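Local coordinates for protein BtGH115A (Bacteroides thetaiotaomicron, PDB 5BY3) that acts as a family GH115 4-O-methyl-alpha-glucuronidase with specificity for decorated arabinogalactans, at residues D705-T710 and I721-K726; L697-V702 and G765-Q770. All blocks are in the same frame, centred on the assembly; numbering follows the deposited sequence.

Contact 1. Residues D705-T710 and I721-K726; sequences DKLRFT and IAYETK
F709 and I721 face each other as a hydrogen-bonded antiparallel pair: F709 N donates to I721 O (2.9 Å) and I721 N returns to F709 O (2.8 Å). Beside them R708 and A722 form the non-hydrogen-bonded pair, after which Y723 N gives a third bond to L707 O (3.1 Å).

The apolar contacts gather around two rings. In F709, chi1 (60°) sets CG between the backbone N and the carbonyl carbon. I721 CB lies over a face of the F709 ring, 4.1 Å from its centroid, in a CH-pi contact. Y723 CD1 meets the edge of the same ring, near its plane, while L707 CB lies over a face of the Y723 ring. An alanine at F709 would probably open a gap beside I721 CG2 and let the Y723 ring shift.

Beyond the paired residues, two lysines make the polar contacts. K726 NZ bonds D705 O in the carbonyl plane, on a lone pair (3.0 Å), and K706 NZ forms a salt bridge with E724 OE2 (3.2 Å), its hydrogen bond weak. R708 pairs its guanidinium with D763 in a separate salt bridge. The whole is a beta hairpin whose second strand, 719-722, is an outermost strand of a four-stranded antiparallel sheet in the C-terminal domain.

Contact 2. Residues L697-V702 and G765-Q770; sequences LPNHPV and GVILDQ
G765 meets V702 and N699 from the loop 697-702. V702 CG2 rests 3.6 Å from G765 N, and a beta carbon on the glycine would clash with that methyl, so the bare backbone is what allows V702 to close in. The anti placement of V702 CG1 to its backbone N (chi1 -172°) leaves CG2 as the methyl that touches. G765 O faces the end of the N699 amide, close to its plane, 3.6 Å from N699 CG.

V766 turns away from the loop and packs on L696.

I767 and L697 form the apolar pair of the contact. Their side chains run side by side, both pointing the same way, with CB of I767 3.9 Å from CB of L697 and CD1 of I767 3.8 Å from CD2 of L697; the N699 side chain crosses that of I767 at about a right angle. The backbones are joined on two levels. L697 N donates to I767 O (2.9 Å, 165° at the hydrogen), whereas the return link is made by a water that accepts from I767 N and donates to L697 O (2.6 Å). L697 O also takes a weak bond from N699 N, closing an inverse gamma turn centred on P698, which bends the chain away from the strand.

L768 points off to I694, L678 and F680. D769 and Q770 both face R695 in a classic beta bulge, and the D769 carboxylate is held by Q740 NE2 and Y665 N.

The arrangement is that of an antiparallel strand pair, 689-696 with 766-772, coming apart at its end: one direct bond, then a water, then loop side chains set against the backbone of G765, within a C-terminal domain whose sequence relates it to the galactose-binding clan.

How the contacts relate
Contact 1 is nested along the chain inside the loop closed by contact 2, and their centres lie about 9 Å apart. They touch directly: L707 CD1 reaches N699 O at 3.1 Å, Y723 OH comes within 3.3 Å of V766 CA, and K706 N lies 3.7 Å from P701 CG. The hairpin of contact 1 thus backs the loop 697-702, which also meets the barrel domain: L697, N699 and V702 touch helix 411-423, and H700 NE2 bonds D368 OD2 just after barrel strand 362-366, on the side where TIM-barrel active sites usually lie. The nickel ion is bound by L404 and D436, which belong to neither contact.

Contact 1. Residues D705-T710 and I721-K726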
# COMPACT_ATOMS: atom_id res chain seq x y z
N ASP A 705 -5.78 -24.62 -2.12
CA ASP A 705 -5.53 -24.13 -3.47
C ASP A 705 -6.89 -23.97 -4.14
O ASP A 705 -6.98 -23.88 -5.35
CB ASP A 705 -4.65 -25.16 -4.21
CG ASP A 705 -3.50 -25.72 -3.34
OD1 ASP A 705 -2.68 -24.90 -2.81
OD2 ASP A 705 -3.42 -26.97 -3.17
N LYS A 706 -7.96 -23.91 -3.36
CA LYS A 706 -9.25 -24.10 -4.01
C LYS A 706 -10.24 -22.99 -4.35
O LYS A 706 -10.54 -22.87 -5.51
CB LYS A 706 -9.90 -25.42 -3.59
CG LYS A 706 -9.38 -26.60 -4.42
CD LYS A 706 -10.16 -26.76 -5.73
CE LYS A 706 -9.44 -26.20 -6.96
NZ LYS A 706 -10.19 -26.46 -8.22
N LEU A 707 -10.75 -22.20 -3.41
CA LEU A 707 -11.91 -21.26 -3.73
C LEU A 707 -13.07 -21.73 -4.65
O LEU A 707 -13.07 -21.46 -5.87
CB LEU A 707 -11.47 -19.89 -4.27
CG LEU A 707 -10.78 -18.89 -3.34
CD1 LEU A 707 -10.40 -17.65 -4.17
CD2 LEU A 707 -11.63 -18.55 -2.13
N ARG A 708 -14.08 -22.36 -4.06
CA ARG A 708 -15.27 -22.72 -4.84
C ARG A 708 -16.64 -22.54 -4.15
O ARG A 708 -16.73 -22.34 -2.94
CB ARG A 708 -15.11 -24.11 -5.46
CG ARG A 708 -14.98 -25.25 -4.49
CD ARG A 708 -13.88 -26.19 -4.90
NE ARG A 708 -13.18 -26.53 -3.68
CZ ARG A 708 -13.27 -27.68 -3.02
NH1 ARG A 708 -14.02 -28.68 -3.48
NH2 ARG A 708 -12.57 -27.82 -1.89
N PHE A 709 -17.69 -22.58 -4.95
CA PHE A 709 -19.06 -22.44 -4.47
C PHE A 709 -19.98 -23.44 -5.16
O PHE A 709 -19.55 -24.13 -6.08
CB PHE A 709 -19.59 -20.99 -4.61
CG PHE A 709 -19.60 -20.44 -6.02
CD1 PHE A 709 -18.49 -19.76 -6.53
CD2 PHE A 709 -20.75 -20.56 -6.82
CE1 PHE A 709 -18.51 -19.24 -7.83
CE2 PHE A 709 -20.78 -20.03 -8.12
CZ PHE A 709 -19.66 -19.37 -8.62
N THR A 710 -21.21 -23.56 -4.69
CA THR A 710 -22.19 -24.39 -5.37
C THR A 710 -23.37 -23.51 -5.67
O THR A 710 -23.74 -22.67 -4.85
CB THR A 710 -22.65 -25.62 -4.55
OG1 THR A 710 -23.59 -25.22 -3.54
CG2 THR A 710 -21.47 -26.37 -3.93
N ILE A 721 -18.58 -25.04 -8.56
CA ILE A 721 -17.90 -24.05 -9.41
C ILE A 721 -16.70 -23.40 -8.71
O ILE A 721 -16.88 -22.77 -7.68
CB ILE A 721 -18.86 -22.96 -9.90
CG1 ILE A 721 -20.00 -23.58 -10.74
CG2 ILE A 721 -18.09 -21.94 -10.73
CD1 ILE A 721 -21.00 -22.56 -11.27
N ALA A 722 -15.51 -23.56 -9.30
CA ALA A 722 -14.23 -23.06 -8.82
C ALA A 722 -13.85 -21.75 -9.54
O ALA A 722 -14.17 -21.58 -10.73
CB ALA A 722 -13.17 -24.11 -9.08
N TYR A 723 -13.15 -20.85 -8.86
CA TYR A 723 -12.79 -19.56 -9.47
C TYR A 723 -11.44 -19.03 -9.02
O TYR A 723 -11.09 -17.89 -9.35
CB TYR A 723 -13.88 -18.47 -9.29
CG TYR A 723 -14.08 -18.03 -7.86
CD1 TYR A 723 -14.89 -18.76 -6.99
CD2 TYR A 723 -13.42 -16.89 -7.37
CE1 TYR A 723 -15.04 -18.37 -5.66
CE2 TYR A 723 -13.56 -16.49 -6.04
CZ TYR A 723 -14.39 -17.23 -5.20
OH TYR A 723 -14.53 -16.83 -3.90
N GLU A 724 -10.68 -19.85 -8.29
CA GLU A 724 -9.28 -19.53 -8.01
C GLU A 724 -8.59 -19.54 -9.38
O GLU A 724 -9.08 -20.18 -10.30
CB GLU A 724 -8.64 -20.51 -6.99
CG GLU A 724 -8.06 -21.82 -7.53
CD GLU A 724 -9.07 -22.81 -8.14
OE1 GLU A 724 -10.29 -22.68 -7.94
OE2 GLU A 724 -8.64 -23.76 -8.85
N THR A 725 -7.52 -18.77 -9.51
CA THR A 725 -6.65 -18.80 -10.67
C THR A 725 -5.26 -19.25 -10.21
O THR A 725 -4.95 -19.22 -8.97
CB THR A 725 -6.50 -17.39 -11.33
OG1 THR A 725 -5.98 -16.48 -10.37
CG2 THR A 725 -7.78 -16.86 -11.84
N LYS A 726 -4.42 -19.60 -11.20
CA LYS A 726 -3.05 -20.09 -10.98
C LYS A 726 -2.11 -19.25 -11.79
O LYS A 726 -2.37 -18.98 -12.96
CB LYS A 726 -2.90 -21.58 -11.42
CG LYS A 726 -3.77 -22.62 -10.71
CD LYS A 726 -3.43 -22.79 -9.22
CE LYS A 726 -4.42 -23.70 -8.51
NZ LYS A 726 -4.68 -23.20 -7.13

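Contact 2. Residues L697-V702 and G765-Q770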
# COMPACT_ATOMS: atom_id res chain seq x y z
N LEU A 697 -15.10 -11.30 -5.59
CA LEU A 697 -13.81 -10.66 -5.42
C LEU A 697 -12.80 -11.65 -5.99
O LEU A 697 -12.84 -12.83 -5.59
CB LEU A 697 -13.52 -10.37 -3.94
CG LEU A 697 -12.33 -9.46 -3.64
CD1 LEU A 697 -12.60 -8.05 -4.14
CD2 LEU A 697 -11.96 -9.48 -2.15
N PRO A 698 -11.93 -11.20 -6.93
CA PRO A 698 -10.93 -12.12 -7.49
C PRO A 698 -9.75 -12.36 -6.51
O PRO A 698 -8.58 -12.37 -6.92
CB PRO A 698 -10.46 -11.40 -8.73
CG PRO A 698 -10.52 -9.93 -8.35
CD PRO A 698 -11.66 -9.81 -7.35
N ASN A 699 -10.04 -12.62 -5.23
CA ASN A 699 -8.95 -12.90 -4.31
C ASN A 699 -8.44 -14.37 -4.50
O ASN A 699 -8.97 -15.13 -5.35
CB ASN A 699 -9.34 -12.56 -2.88
CG ASN A 699 -10.38 -13.50 -2.33
OD1 ASN A 699 -10.04 -14.55 -1.82
ND2 ASN A 699 -11.64 -13.15 -2.47
N HIS A 700 -7.40 -14.72 -3.73
CA HIS A 700 -6.72 -16.02 -3.86
C HIS A 700 -7.05 -16.90 -2.63
O HIS A 700 -7.33 -16.36 -1.54
CB HIS A 700 -5.20 -15.80 -3.97
CG HIS A 700 -4.76 -15.03 -5.19
ND1 HIS A 700 -4.79 -15.57 -6.46
CD2 HIS A 700 -4.26 -13.78 -5.32
CE1 HIS A 700 -4.34 -14.68 -7.33
NE2 HIS A 700 -4.03 -13.58 -6.67
N PRO A 701 -6.99 -18.25 -2.79
CA PRO A 701 -7.35 -19.19 -1.68
C PRO A 701 -6.69 -18.86 -0.34
O PRO A 701 -5.52 -18.45 -0.30
CB PRO A 701 -6.86 -20.56 -2.18
CG PRO A 701 -6.84 -20.43 -3.68
CD PRO A 701 -6.46 -18.99 -3.97
N VAL A 702 -7.42 -18.99 0.76
CA VAL A 702 -6.84 -18.68 2.08
C VAL A 702 -6.15 -19.88 2.69
O VAL A 702 -5.16 -19.75 3.40
CB VAL A 702 -7.88 -18.11 3.07
CG1 VAL A 702 -7.18 -17.62 4.34
CG2 VAL A 702 -8.68 -16.98 2.41
N GLY A 765 -12.16 -17.98 2.04
CA GLY A 765 -12.33 -16.54 1.76
C GLY A 765 -13.10 -16.20 0.49
O GLY A 765 -12.54 -15.62 -0.45
N VAL A 766 -14.39 -16.57 0.49
CA VAL A 766 -15.29 -16.45 -0.68
C VAL A 766 -16.08 -15.17 -0.51
O VAL A 766 -16.82 -15.01 0.48
CB VAL A 766 -16.31 -17.60 -0.72
CG1 VAL A 766 -17.39 -17.37 -1.77
CG2 VAL A 766 -15.60 -18.92 -0.94
N ILE A 767 -15.92 -14.24 -1.45
CA ILE A 767 -16.57 -12.96 -1.24
C ILE A 767 -17.41 -12.64 -2.44
O ILE A 767 -16.86 -12.43 -3.53
CB ILE A 767 -15.57 -11.84 -0.91
CG1 ILE A 767 -14.90 -12.10 0.42
CG2 ILE A 767 -16.26 -10.49 -0.83
CD1 ILE A 767 -13.41 -11.84 0.39
N LEU A 768 -18.72 -12.62 -2.23
CA LEU A 768 -19.70 -12.32 -3.26
C LEU A 768 -19.83 -10.82 -3.46
O LEU A 768 -19.88 -10.06 -2.50
CB LEU A 768 -21.06 -12.96 -2.94
CG LEU A 768 -22.17 -12.77 -4.00
CD1 LEU A 768 -21.94 -13.54 -5.29
CD2 LEU A 768 -23.55 -13.09 -3.43
N ASP A 769 -19.91 -10.42 -4.73
CA ASP A 769 -20.07 -9.01 -5.13
C ASP A 769 -21.42 -8.81 -5.78
O ASP A 769 -22.23 -8.08 -5.26
CB ASP A 769 -18.94 -8.57 -6.08
CG ASP A 769 -18.70 -7.07 -6.05
OD1 ASP A 769 -19.16 -6.46 -5.08
OD2 ASP A 769 -18.02 -6.49 -6.94
N GLN A 770 -21.67 -9.45 -6.92
CA GLN A 770 -22.95 -9.29 -7.63
C GLN A 770 -23.49 -10.61 -8.12
O GLN A 770 -22.76 -11.59 -8.24
CB GLN A 770 -22.80 -8.35 -8.81
CG GLN A 770 -22.38 -6.95 -8.39
CD GLN A 770 -22.01 -6.05 -9.56
OE1 GLN A 770 -21.08 -6.33 -10.31
NE2 GLN A 770 -22.75 -4.97 -9.72
O HOH W 1 -13.80 -14.11 -3.51